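Local coordinates for lipoprotein (Colwellia psychrerythraea, PDB 3O0Y) that is of unknown function but belongs to a bacterial family in a peptidase clan and is probably anchored in a membrane as a lipoprotein, at residues Arg504-Leu508 with Ala553-Leu558; Gln294-Ser298 with Tyr466-Thr470; Ile305-Leu310 with Leu508-Gly513; Tyr476-Val480 with Ile563-Arg567. One frame throughout, in Å; residues are numbered along the deposited sequence.

Interaction 1 of 4, residues Arg504-Leu508 with Ala553-Leu558; sequences RAVRL and ALGYKL. With SO4 (sulfate ion), chain D.
Arg504-Leu508 is an uninterrupted stretch of helix 491-515, while Ala553-Leu558 leads into helix 555-574; the CA register pairs Arg504 with Lys557 (6.0 Å), Arg507 with Ala553 (5.7 Å) and Leu508 with Leu554 (5.4 Å). A water stitches the backbones together, donating to Arg504 O and Ala553 O (2.8 Å each) and accepting from Lys557 N (2.9 Å). Leu508 (m, t) sets CD2 3.8 Å from Leu554 CD2 and 4.1 Å from Leu558 CG. Arg507 (m, t, t) reaches over the Tyr556 ring in a cation-pi contact, CZ 4.5 Å from the centroid. Arg504, Arg507 and Tyr556 converge on a sulfate: Arg504 NH2 to O1 2.7 Å, Arg507 NH1 to O1 3.0 Å, Arg507 NH2 to O4 2.9 Å, Tyr556 OH to O3 2.7 Å. Arg545 also binds it. Arg507 is salt-bridged to Glu542 and hydrogen-bonded to Tyr546; Lys557 is salt-bridged to Glu501 and Glu312. The clustered arginines make a site that can hold an anion, here a sulfate probably from the crystallisation liquor.

Interaction 2 of 4, residues Gln294-Ser298 with Tyr466-Thr470; sequences QLGDS and YNAYT
Asn467, at chi1 t (-170°), lays its CB 4.0 Å from Leu295 CD2 and sends ND2 to Leu295 O, a nearly linear hydrogen bond of 2.9 Å (179°); the same amide also reaches Gln552 O. This is a meeting of helix ends. Helix 284-296 finishes here, and Asp297 turns out of it with positive phi (46/50), whereas Tyr466 occupies the N-cap position of helix 467-483 and its O accepts from both Thr470 N and Thr470 OG1 (2.9 Å each). CA atoms pair Leu295 with Asn467 and Gly296 with Ala468, both at 5.4 Å. The small Ala468 allows close approach: its CB is 3.5 Å from Asp297 CB and 3.7 Å from Gly296 O. One water accepts from Asn467 N (2.8 Å) and lies 3.0 Å from Gln294 O; another bridges Asp297 OD2 (2.7 Å) and, weakly, Tyr469 N (3.2 Å). Asp297 also takes the amide of Met595, at the start of helix 595-608, while helix 100-117 borders Gln294 and Tyr466, and helix 444-452 flanks Tyr469 and Thr470.

Interaction 3 of 4, residues Ile305-Leu310 with Leu508-Gly513; sequences IHQIGL and LVVDTG
Where two helices come close, a missing side chain can be worth as much as a present one. Helices 305-310 and 508-513 run roughly antiparallel (150° between directions, signed crossing -150°), with axes only 7.9 Å apart, and the hollow that admits this approach is Gly309. Into it press Leu508, its CB 3.7 Å from Gly309 CA, and Val509 (t), its CG2 3.4 Å from Gly309 C; a CB on Gly309 would collide with both. The CA atoms of Gly309 and Leu508 are 4.9 Å apart, those of His306 and Val509 4.8 Å. In this mostly helical chain, helix 302-326 is thereby seated against helix 491-515 by close helix-helix packing at a glycine. Leu508 (m, t) fills the groove between Ile305 and Ile308: its CD2 is 4.0 Å from Ile305 CG2, its CD1 3.9 Å from Ile308 CG2. Beyond, Ile305 CG2 meets Thr512 CG2 at 3.8 Å, and Val509 CG2 is 3.9 Å from Leu310 CD2. The His306 side chain (chi1 t) packs beside Val509. Tyr527 of helix 521-532 packs on Leu310 and Val509, while Lys557 and Leu558 of helix 555-574 close over Leu508.

Interaction 4 of 4, residues Tyr476-Val480 with Ile563-Arg567; sequences YSEQV and ILSLR
Two helical segments whose short axes stand 12.1 Å apart, at 53°, can still touch if large side chains span the gap; even the nearest CA atoms, of Tyr476 and Ile563, are 7.4 Å apart. Apolar contacts centre on Tyr476 (chi1 t), which points across. Ile563 CG2 sits over one face of its ring in a CH-pi contact, 3.8 Å from the centroid, and Leu564 CD2 comes to its edge, 3.7 Å from Tyr476 CE1. The polar part is one hydrogen bond, Arg567 NH1 to Tyr476 OH at 3.1 Å, with Arg567 bent at chi3 (p) and its guanidinium turning a face to Tyr476 CE1. Between the two kinds, the Gln479 amide packs on Leu564, NE2 3.7 Å from CD2. Glu483 is salt-bridged to Arg567 and hydrogen-bonded to Gln479, while Tyr476 OH also bonds to His584. A Tris molecule, probably from the crystallisation liquor, lies near Gln479. Helix 467-483 and helix 555-574 thus meet beside helix 580-588, whose Leu580 and Phe583 pack on Tyr476 and Arg567.

Helix 555-574 is the thread: its start serves interaction 1 and its middle serves interaction 4, whose centres lie about 14 Å apart. Helix 491-515 does the same for interactions 1 and 3, about 8 Å apart and sharing Leu508, and helix 467-483 for interactions 2 and 4, about 15 Å apart. Interactions 3 and 4 are the most distant pair, centres about 20 Å apart. Along the chain, interaction 2 closes before interaction 1 opens, interaction 1 falls within the span bridged by interaction 4, and interaction 3 alternates with all the others. Segments widely separated in sequence thus interlock into one helical body.

Interaction 1 of 4, residues Arg504-Leu508 with Ala553-Leu558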
loop_
_atom_site.group_PDB
_atom_site.type_symbol
_atom_site.label_atom_id
_atom_site.label_comp_id
_atom_site.label_asym_id
_atom_site.label_seq_id
_atom_site.Cartn_x
_atom_site.Cartn_y
_atom_site.Cartn_z
ATOM N N ARG A 504 -11.843 -9.586 2.290
ATOM C CA ARG A 504 -11.894 -8.178 2.526
ATOM C C ARG A 504 -13.125 -7.751 3.365
ATOM O O ARG A 504 -13.067 -6.767 4.084
ATOM C CB ARG A 504 -11.770 -7.389 1.245
ATOM C CG ARG A 504 -10.344 -7.181 0.837
ATOM C CD ARG A 504 -9.987 -7.918 -0.308
ATOM N NE ARG A 504 -8.531 -7.965 -0.577
ATOM C CZ ARG A 504 -7.862 -9.069 -0.693
ATOM N NH1 ARG A 504 -8.466 -10.255 -0.450
ATOM N NH2 ARG A 504 -6.559 -9.001 -0.966
ATOM N N ALA A 505 -14.206 -8.512 3.327
ATOM C CA ALA A 505 -15.326 -8.312 4.235
ATOM C C ALA A 505 -14.903 -8.699 5.656
ATOM O O ALA A 505 -15.189 -7.961 6.635
ATOM C CB ALA A 505 -16.517 -9.122 3.722
ATOM N N VAL A 506 -14.217 -9.826 5.785
ATOM C CA VAL A 506 -13.662 -10.210 7.093
ATOM C C VAL A 506 -12.800 -9.114 7.686
ATOM O O VAL A 506 -12.819 -8.893 8.920
ATOM C CB VAL A 506 -12.935 -11.580 7.027
ATOM C CG1 VAL A 506 -12.150 -11.898 8.309
ATOM C CG2 VAL A 506 -13.984 -12.703 6.767
ATOM N N ARG A 507 -12.004 -8.425 6.841
ATOM C CA ARG A 507 -11.194 -7.313 7.278
ATOM C C ARG A 507 -11.996 -6.245 7.997
ATOM O O ARG A 507 -11.544 -5.730 9.015
ATOM C CB ARG A 507 -10.421 -6.697 6.116
ATOM C CG ARG A 507 -9.235 -7.478 5.726
ATOM C CD ARG A 507 -8.424 -6.801 4.613
ATOM N NE ARG A 507 -7.128 -7.433 4.424
ATOM C CZ ARG A 507 -6.386 -7.323 3.314
ATOM N NH1 ARG A 507 -6.766 -6.535 2.309
ATOM N NH2 ARG A 507 -5.230 -7.990 3.222
ATOM N N LEU A 508 -13.191 -5.939 7.537
ATOM C CA LEU A 508 -14.054 -4.946 8.248
ATOM C C LEU A 508 -14.370 -5.421 9.672
ATOM O O LEU A 508 -14.368 -4.655 10.681
ATOM C CB LEU A 508 -15.370 -4.746 7.495
ATOM C CG LEU A 508 -15.264 -4.102 6.103
ATOM C CD1 LEU A 508 -16.732 -3.851 5.695
ATOM C CD2 LEU A 508 -14.439 -2.778 6.125
ATOM N N ALA A 553 -7.170 -1.642 6.770
ATOM C CA ALA A 553 -7.877 -2.781 6.213
ATOM C C ALA A 553 -9.299 -2.441 5.886
ATOM O O ALA A 553 -9.993 -3.240 5.241
ATOM C CB ALA A 553 -7.897 -3.989 7.237
ATOM N N LEU A 554 -9.799 -1.288 6.341
ATOM C CA LEU A 554 -11.177 -0.882 6.073
ATOM C C LEU A 554 -11.397 -0.338 4.640
ATOM O O LEU A 554 -12.515 -0.389 4.128
ATOM C CB LEU A 554 -11.622 0.152 7.107
ATOM C CG LEU A 554 -11.465 -0.235 8.549
ATOM C CD1 LEU A 554 -11.933 0.999 9.410
ATOM C CD2 LEU A 554 -12.215 -1.514 8.965
ATOM N N GLY A 555 -10.336 0.130 3.964
ATOM C CA GLY A 555 -10.481 0.814 2.697
ATOM C C GLY A 555 -11.036 -0.012 1.603
ATOM O O GLY A 555 -11.775 0.480 0.692
ATOM N N TYR A 556 -10.687 -1.284 1.669
ATOM C CA TYR A 556 -10.947 -2.228 0.571
ATOM C C TYR A 556 -12.460 -2.333 0.373
ATOM O O TYR A 556 -12.995 -2.025 -0.709
ATOM C CB TYR A 556 -10.384 -3.634 0.897
ATOM C CG TYR A 556 -8.905 -3.661 1.049
ATOM C CD1 TYR A 556 -8.096 -4.014 -0.023
ATOM C CD2 TYR A 556 -8.279 -3.240 2.237
ATOM C CE1 TYR A 556 -6.766 -3.923 0.072
ATOM C CE2 TYR A 556 -6.927 -3.188 2.324
ATOM C CZ TYR A 556 -6.164 -3.461 1.238
ATOM O OH TYR A 556 -4.799 -3.400 1.332
ATOM N N LYS A 557 -13.174 -2.816 1.384
ATOM C CA LYS A 557 -14.613 -2.965 1.237
ATOM C C LYS A 557 -15.336 -1.615 1.277
ATOM O O LYS A 557 -16.340 -1.464 0.617
ATOM C CB LYS A 557 -15.204 -3.957 2.238
ATOM C CG LYS A 557 -15.334 -5.314 1.656
ATOM C CD LYS A 557 -16.580 -5.302 0.740
ATOM C CE LYS A 557 -16.714 -6.507 -0.113
ATOM N NZ LYS A 557 -18.031 -6.506 -0.949
ATOM N N LEU A 558 -14.989 -0.689 2.169
ATOM C CA LEU A 558 -15.772 0.562 2.217
ATOM C C LEU A 558 -15.677 1.308 0.854
ATOM O O LEU A 558 -16.661 1.843 0.344
ATOM C CB LEU A 558 -15.341 1.427 3.377
ATOM C CG LEU A 558 -15.644 0.832 4.734
ATOM C CD1 LEU A 558 -15.136 1.764 5.853
ATOM C CD2 LEU A 558 -17.113 0.447 4.872
HETATM S S SO4 D . -3.780 -6.495 -0.043
HETATM O O1 SO4 D . -5.222 -6.798 -0.251
HETATM O O2 SO4 D . -3.031 -7.192 -1.035
HETATM O O3 SO4 D . -3.465 -5.060 -0.246
HETATM O O4 SO4 D . -3.406 -6.729 1.327
HETATM O O HOH W 1 -12.167 -4.136 3.766
#

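Interaction 2 of 4, residues Gln294-Ser298 with Tyr466-Thr470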
loop_
_atom_site.group_PDB
_atom_site.type_symbol
_atom_site.label_atom_id
_atom_site.label_comp_id
_atom_site.label_asym_id
_atom_site.label_seq_id
_atom_site.Cartn_x
_atom_site.Cartn_y
_atom_site.Cartn_z
ATOM N N GLN A 294 -9.423 8.780 7.617
ATOM C CA GLN A 294 -8.324 8.934 6.675
ATOM C C GLN A 294 -8.103 7.711 5.793
ATOM O O GLN A 294 -7.692 7.851 4.639
ATOM C CB GLN A 294 -6.996 9.225 7.410
ATOM C CG GLN A 294 -6.935 10.493 8.267
ATOM C CD GLN A 294 -7.420 11.730 7.635
ATOM O OE1 GLN A 294 -7.153 12.034 6.442
ATOM N NE2 GLN A 294 -8.177 12.503 8.435
ATOM N N LEU A 295 -8.264 6.533 6.375
ATOM C CA LEU A 295 -7.968 5.281 5.661
ATOM C C LEU A 295 -9.216 4.509 5.210
ATOM O O LEU A 295 -9.179 3.706 4.257
ATOM C CB LEU A 295 -7.033 4.434 6.547
ATOM C CG LEU A 295 -5.656 5.051 6.864
ATOM C CD1 LEU A 295 -4.921 4.155 7.886
ATOM C CD2 LEU A 295 -4.833 5.224 5.528
ATOM N N GLY A 296 -10.336 4.665 5.912
ATOM C CA GLY A 296 -11.585 4.134 5.420
ATOM C C GLY A 296 -12.447 5.070 4.654
ATOM O O GLY A 296 -13.454 4.631 4.095
ATOM N N ASP A 297 -12.082 6.356 4.640
ATOM C CA ASP A 297 -12.866 7.454 4.075
ATOM C C ASP A 297 -14.341 7.376 4.494
ATOM O O ASP A 297 -15.272 7.410 3.674
ATOM C CB ASP A 297 -12.698 7.432 2.536
ATOM C CG ASP A 297 -13.006 8.759 1.870
ATOM O OD1 ASP A 297 -13.444 9.724 2.542
ATOM O OD2 ASP A 297 -12.908 8.776 0.616
ATOM N N SER A 298 -14.548 7.221 5.803
ATOM C CA SER A 298 -15.835 7.070 6.345
ATOM C C SER A 298 -15.985 7.872 7.664
ATOM O O SER A 298 -15.019 8.040 8.430
ATOM C CB SER A 298 -16.140 5.589 6.585
ATOM O OG SER A 298 -17.491 5.351 7.124
ATOM N N TYR A 466 -5.074 7.978 -1.490
ATOM C CA TYR A 466 -6.383 7.752 -0.898
ATOM C C TYR A 466 -6.656 6.216 -0.798
ATOM O O TYR A 466 -7.024 5.567 -1.769
ATOM C CB TYR A 466 -7.449 8.425 -1.751
ATOM C CG TYR A 466 -7.493 9.900 -1.514
ATOM C CD1 TYR A 466 -7.980 10.396 -0.304
ATOM C CD2 TYR A 466 -7.005 10.812 -2.451
ATOM C CE1 TYR A 466 -7.956 11.775 -0.038
ATOM C CE2 TYR A 466 -7.008 12.168 -2.158
ATOM C CZ TYR A 466 -7.487 12.627 -1.009
ATOM O OH TYR A 466 -7.522 14.011 -0.760
ATOM N N ASN A 467 -6.506 5.675 0.366
ATOM C CA ASN A 467 -6.612 4.218 0.566
ATOM C C ASN A 467 -7.969 3.634 0.148
ATOM O O ASN A 467 -8.014 2.554 -0.453
ATOM C CB ASN A 467 -6.339 3.941 2.076
ATOM C CG ASN A 467 -6.180 2.502 2.410
ATOM O OD1 ASN A 467 -5.245 1.843 1.962
ATOM N ND2 ASN A 467 -7.045 2.013 3.293
ATOM N N ALA A 468 -9.091 4.286 0.506
ATOM C CA ALA A 468 -10.404 3.753 0.208
ATOM C C ALA A 468 -10.632 3.774 -1.291
ATOM O O ALA A 468 -11.085 2.793 -1.864
ATOM C CB ALA A 468 -11.487 4.505 0.965
ATOM N N TYR A 469 -10.199 4.824 -1.931
ATOM C CA TYR A 469 -10.287 4.884 -3.407
ATOM C C TYR A 469 -9.450 3.781 -4.054
ATOM O O TYR A 469 -9.894 3.087 -4.975
ATOM C CB TYR A 469 -9.876 6.269 -3.934
ATOM C CG TYR A 469 -9.901 6.364 -5.431
ATOM C CD1 TYR A 469 -10.931 6.922 -6.114
ATOM C CD2 TYR A 469 -8.803 5.925 -6.135
ATOM C CE1 TYR A 469 -10.916 7.000 -7.494
ATOM C CE2 TYR A 469 -8.798 5.945 -7.514
ATOM C CZ TYR A 469 -9.811 6.522 -8.177
ATOM O OH TYR A 469 -9.779 6.590 -9.574
ATOM N N THR A 470 -8.198 3.729 -3.672
ATOM C CA THR A 470 -7.173 2.903 -4.291
ATOM C C THR A 470 -7.460 1.422 -4.056
ATOM O O THR A 470 -7.474 0.663 -5.042
ATOM C CB THR A 470 -5.731 3.299 -3.875
ATOM O OG1 THR A 470 -5.559 4.703 -4.147
ATOM C CG2 THR A 470 -4.697 2.449 -4.702
HETATM O O HOH W 2 -5.684 7.208 2.568
HETATM O O HOH W 3 -10.924 7.835 -0.960
#

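Interaction 3 of 4, residues Ile305-Leu310 with Leu508-Gly513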
loop_
_atom_site.group_PDB
_atom_site.type_symbol
_atom_site.label_atom_id
_atom_site.label_comp_id
_atom_site.label_asym_id
_atom_site.label_seq_id
_atom_site.Cartn_x
_atom_site.Cartn_y
_atom_site.Cartn_z
ATOM N N ILE A 305 -19.522 -0.092 10.959
ATOM C CA ILE A 305 -18.588 -0.710 10.018
ATOM C C ILE A 305 -18.496 -2.219 10.303
ATOM O O ILE A 305 -18.526 -3.033 9.400
ATOM C CB ILE A 305 -17.203 -0.022 10.051
ATOM C CG1 ILE A 305 -17.363 1.435 9.585
ATOM C CG2 ILE A 305 -16.183 -0.804 9.128
ATOM C CD1 ILE A 305 -16.159 2.327 9.862
ATOM N N HIS A 306 -18.389 -2.569 11.584
ATOM C CA HIS A 306 -18.390 -3.995 12.007
ATOM C C HIS A 306 -19.580 -4.723 11.499
ATOM O O HIS A 306 -19.469 -5.800 10.952
ATOM C CB HIS A 306 -18.301 -4.038 13.560
ATOM C CG HIS A 306 -17.843 -5.350 14.128
ATOM N ND1 HIS A 306 -18.714 -6.277 14.671
ATOM C CD2 HIS A 306 -16.607 -5.876 14.264
ATOM C CE1 HIS A 306 -18.019 -7.325 15.112
ATOM N NE2 HIS A 306 -16.735 -7.087 14.908
ATOM N N GLN A 307 -20.762 -4.094 11.608
ATOM C CA GLN A 307 -21.997 -4.715 11.136
ATOM C C GLN A 307 -22.061 -4.830 9.641
ATOM O O GLN A 307 -22.563 -5.847 9.136
ATOM C CB GLN A 307 -23.230 -3.936 11.622
ATOM C CG GLN A 307 -24.536 -4.600 11.396
ATOM C CD GLN A 307 -24.652 -5.910 12.169
ATOM O OE1 GLN A 307 -24.402 -5.933 13.372
ATOM N NE2 GLN A 307 -24.862 -7.012 11.471
ATOM N N ILE A 308 -21.523 -3.852 8.917
ATOM C CA ILE A 308 -21.467 -3.965 7.480
ATOM C C ILE A 308 -20.570 -5.165 7.131
ATOM O O ILE A 308 -20.905 -5.971 6.240
ATOM C CB ILE A 308 -20.898 -2.707 6.831
ATOM C CG1 ILE A 308 -21.888 -1.532 6.982
ATOM C CG2 ILE A 308 -20.518 -3.016 5.378
ATOM C CD1 ILE A 308 -21.186 -0.177 6.625
ATOM N N GLY A 309 -19.462 -5.314 7.846
ATOM C CA GLY A 309 -18.621 -6.490 7.699
ATOM C C GLY A 309 -19.355 -7.809 7.931
ATOM O O GLY A 309 -19.286 -8.738 7.116
ATOM N N LEU A 310 -20.054 -7.926 9.015
ATOM C CA LEU A 310 -20.806 -9.126 9.302
ATOM C C LEU A 310 -21.827 -9.418 8.227
ATOM O O LEU A 310 -21.958 -10.607 7.827
ATOM C CB LEU A 310 -21.508 -9.031 10.665
ATOM C CG LEU A 310 -20.519 -9.037 11.887
ATOM C CD1 LEU A 310 -21.287 -8.684 13.155
ATOM C CD2 LEU A 310 -19.781 -10.374 12.027
ATOM N N LEU A 508 -13.191 -5.939 7.537
ATOM C CA LEU A 508 -14.054 -4.946 8.248
ATOM C C LEU A 508 -14.370 -5.421 9.672
ATOM O O LEU A 508 -14.368 -4.655 10.681
ATOM C CB LEU A 508 -15.370 -4.746 7.495
ATOM C CG LEU A 508 -15.264 -4.102 6.103
ATOM C CD1 LEU A 508 -16.732 -3.851 5.695
ATOM C CD2 LEU A 508 -14.439 -2.778 6.125
ATOM N N VAL A 509 -14.630 -6.725 9.785
ATOM C CA VAL A 509 -15.004 -7.303 11.056
ATOM C C VAL A 509 -13.819 -7.339 12.040
ATOM O O VAL A 509 -13.920 -6.955 13.248
ATOM C CB VAL A 509 -15.561 -8.708 10.886
ATOM C CG1 VAL A 509 -15.926 -9.274 12.265
ATOM C CG2 VAL A 509 -16.816 -8.742 10.006
ATOM N N VAL A 510 -12.673 -7.829 11.550
ATOM C CA VAL A 510 -11.523 -8.028 12.439
ATOM C C VAL A 510 -10.780 -6.700 12.786
ATOM O O VAL A 510 -10.216 -6.575 13.895
ATOM C CB VAL A 510 -10.499 -9.122 11.937
ATOM C CG1 VAL A 510 -11.190 -10.544 11.887
ATOM C CG2 VAL A 510 -9.866 -8.747 10.627
ATOM N N ASP A 511 -10.737 -5.727 11.870
ATOM C CA ASP A 511 -10.011 -4.482 12.201
ATOM C C ASP A 511 -10.815 -3.711 13.230
ATOM O O ASP A 511 -10.266 -3.281 14.248
ATOM C CB ASP A 511 -9.773 -3.661 10.930
ATOM C CG ASP A 511 -8.886 -2.459 11.156
ATOM O OD1 ASP A 511 -7.658 -2.633 11.178
ATOM O OD2 ASP A 511 -9.439 -1.365 11.376
ATOM N N THR A 512 -12.133 -3.609 13.007
ATOM C CA THR A 512 -12.995 -2.964 14.030
ATOM C C THR A 512 -13.021 -3.831 15.319
ATOM O O THR A 512 -13.110 -3.325 16.432
ATOM C CB THR A 512 -14.394 -2.733 13.531
ATOM O OG1 THR A 512 -14.984 -3.961 13.024
ATOM C CG2 THR A 512 -14.439 -1.714 12.400
ATOM N N GLY A 513 -12.977 -5.158 15.130
ATOM C CA GLY A 513 -12.901 -6.129 16.266
ATOM C C GLY A 513 -11.751 -5.808 17.197
ATOM O O GLY A 513 -11.973 -5.572 18.396
#

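Interaction 4 of 4, residues Tyr476-Val480 with Ile563-Arg567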
loop_
_atom_site.group_PDB
_atom_site.type_symbol
_atom_site.label_atom_id
_atom_site.label_comp_id
_atom_site.label_asym_id
_atom_site.label_seq_id
_atom_site.Cartn_x
_atom_site.Cartn_y
_atom_site.Cartn_z
ATOM N N TYR A 476 -13.197 -3.506 -6.629
ATOM C CA TYR A 476 -14.231 -3.323 -7.652
ATOM C C TYR A 476 -13.809 -3.927 -8.982
ATOM O O TYR A 476 -14.642 -4.588 -9.609
ATOM C CB TYR A 476 -14.604 -1.840 -7.780
ATOM C CG TYR A 476 -15.415 -1.512 -8.988
ATOM C CD1 TYR A 476 -16.788 -1.643 -8.984
ATOM C CD2 TYR A 476 -14.829 -1.010 -10.111
ATOM C CE1 TYR A 476 -17.545 -1.387 -10.168
ATOM C CE2 TYR A 476 -15.568 -0.745 -11.277
ATOM C CZ TYR A 476 -16.929 -0.869 -11.276
ATOM O OH TYR A 476 -17.627 -0.674 -12.504
ATOM N N SER A 477 -12.531 -3.737 -9.395
ATOM C CA SER A 477 -11.896 -4.268 -10.639
ATOM C C SER A 477 -12.072 -5.769 -10.717
ATOM O O SER A 477 -12.339 -6.320 -11.805
ATOM C CB SER A 477 -10.319 -4.069 -10.617
ATOM O OG SER A 477 -10.281 -2.736 -10.952
ATOM N N GLU A 478 -11.908 -6.420 -9.593
ATOM C CA GLU A 478 -12.029 -7.869 -9.521
ATOM C C GLU A 478 -13.448 -8.335 -9.880
ATOM O O GLU A 478 -13.628 -9.394 -10.510
ATOM C CB GLU A 478 -11.612 -8.397 -8.143
ATOM C CG GLU A 478 -10.086 -8.254 -7.820
ATOM C CD GLU A 478 -9.764 -8.658 -6.386
ATOM O OE1 GLU A 478 -9.725 -9.905 -6.084
ATOM O OE2 GLU A 478 -9.515 -7.761 -5.538
ATOM N N GLN A 479 -14.427 -7.542 -9.473
ATOM C CA GLN A 479 -15.827 -7.841 -9.816
ATOM C C GLN A 479 -16.109 -7.510 -11.250
ATOM O O GLN A 479 -16.757 -8.272 -11.951
ATOM C CB GLN A 479 -16.845 -7.117 -8.924
ATOM C CG GLN A 479 -18.273 -7.440 -9.312
ATOM C CD GLN A 479 -19.240 -6.816 -8.289
ATOM O OE1 GLN A 479 -19.047 -7.001 -7.072
ATOM N NE2 GLN A 479 -20.265 -6.150 -8.765
ATOM N N VAL A 480 -15.617 -6.365 -11.722
ATOM C CA VAL A 480 -15.762 -6.032 -13.125
ATOM C C VAL A 480 -15.148 -7.119 -14.027
ATOM O O VAL A 480 -15.694 -7.402 -15.083
ATOM C CB VAL A 480 -15.102 -4.677 -13.485
ATOM C CG1 VAL A 480 -15.187 -4.444 -15.075
ATOM C CG2 VAL A 480 -15.894 -3.565 -12.850
ATOM N N ILE A 563 -18.115 2.766 -4.489
ATOM C CA ILE A 563 -18.053 2.731 -5.964
ATOM C C ILE A 563 -19.272 2.041 -6.538
ATOM O O ILE A 563 -19.908 2.561 -7.443
ATOM C CB ILE A 563 -16.705 2.099 -6.528
ATOM C CG1 ILE A 563 -15.535 2.994 -6.088
ATOM C CG2 ILE A 563 -16.890 1.903 -8.091
ATOM C CD1 ILE A 563 -14.124 2.303 -6.231
ATOM N N LEU A 564 -19.639 0.876 -6.012
ATOM C CA LEU A 564 -20.809 0.174 -6.459
ATOM C C LEU A 564 -22.140 0.933 -6.193
ATOM O O LEU A 564 -23.080 0.912 -7.037
ATOM C CB LEU A 564 -20.821 -1.223 -5.827
ATOM C CG LEU A 564 -19.869 -2.254 -6.423
ATOM C CD1 LEU A 564 -19.953 -3.544 -5.601
ATOM C CD2 LEU A 564 -20.287 -2.512 -7.897
ATOM N N SER A 565 -22.221 1.630 -5.071
ATOM C CA SER A 565 -23.398 2.432 -4.755
ATOM C C SER A 565 -23.562 3.592 -5.745
ATOM O O SER A 565 -24.670 3.846 -6.257
ATOM C CB SER A 565 -23.234 3.006 -3.350
ATOM O OG SER A 565 -24.372 3.802 -3.066
ATOM N N LEU A 566 -22.436 4.231 -6.097
ATOM C CA LEU A 566 -22.441 5.230 -7.132
ATOM C C LEU A 566 -22.851 4.698 -8.473
ATOM O O LEU A 566 -23.587 5.372 -9.208
ATOM C CB LEU A 566 -21.111 6.007 -7.162
ATOM C CG LEU A 566 -20.809 6.916 -5.937
ATOM C CD1 LEU A 566 -19.307 7.271 -6.079
ATOM C CD2 LEU A 566 -21.724 8.217 -5.919
ATOM N N ARG A 567 -22.367 3.508 -8.819
ATOM C CA ARG A 567 -22.721 2.903 -10.091
ATOM C C ARG A 567 -24.226 2.654 -10.143
ATOM O O ARG A 567 -24.859 2.820 -11.189
ATOM C CB ARG A 567 -21.897 1.647 -10.288
ATOM C CG ARG A 567 -21.981 1.088 -11.703
ATOM C CD ARG A 567 -20.953 -0.044 -11.956
ATOM N NE ARG A 567 -21.477 -1.294 -11.421
ATOM C CZ ARG A 567 -21.076 -2.506 -11.775
ATOM N NH1 ARG A 567 -20.025 -2.660 -12.570
ATOM N NH2 ARG A 567 -21.706 -3.569 -11.264
#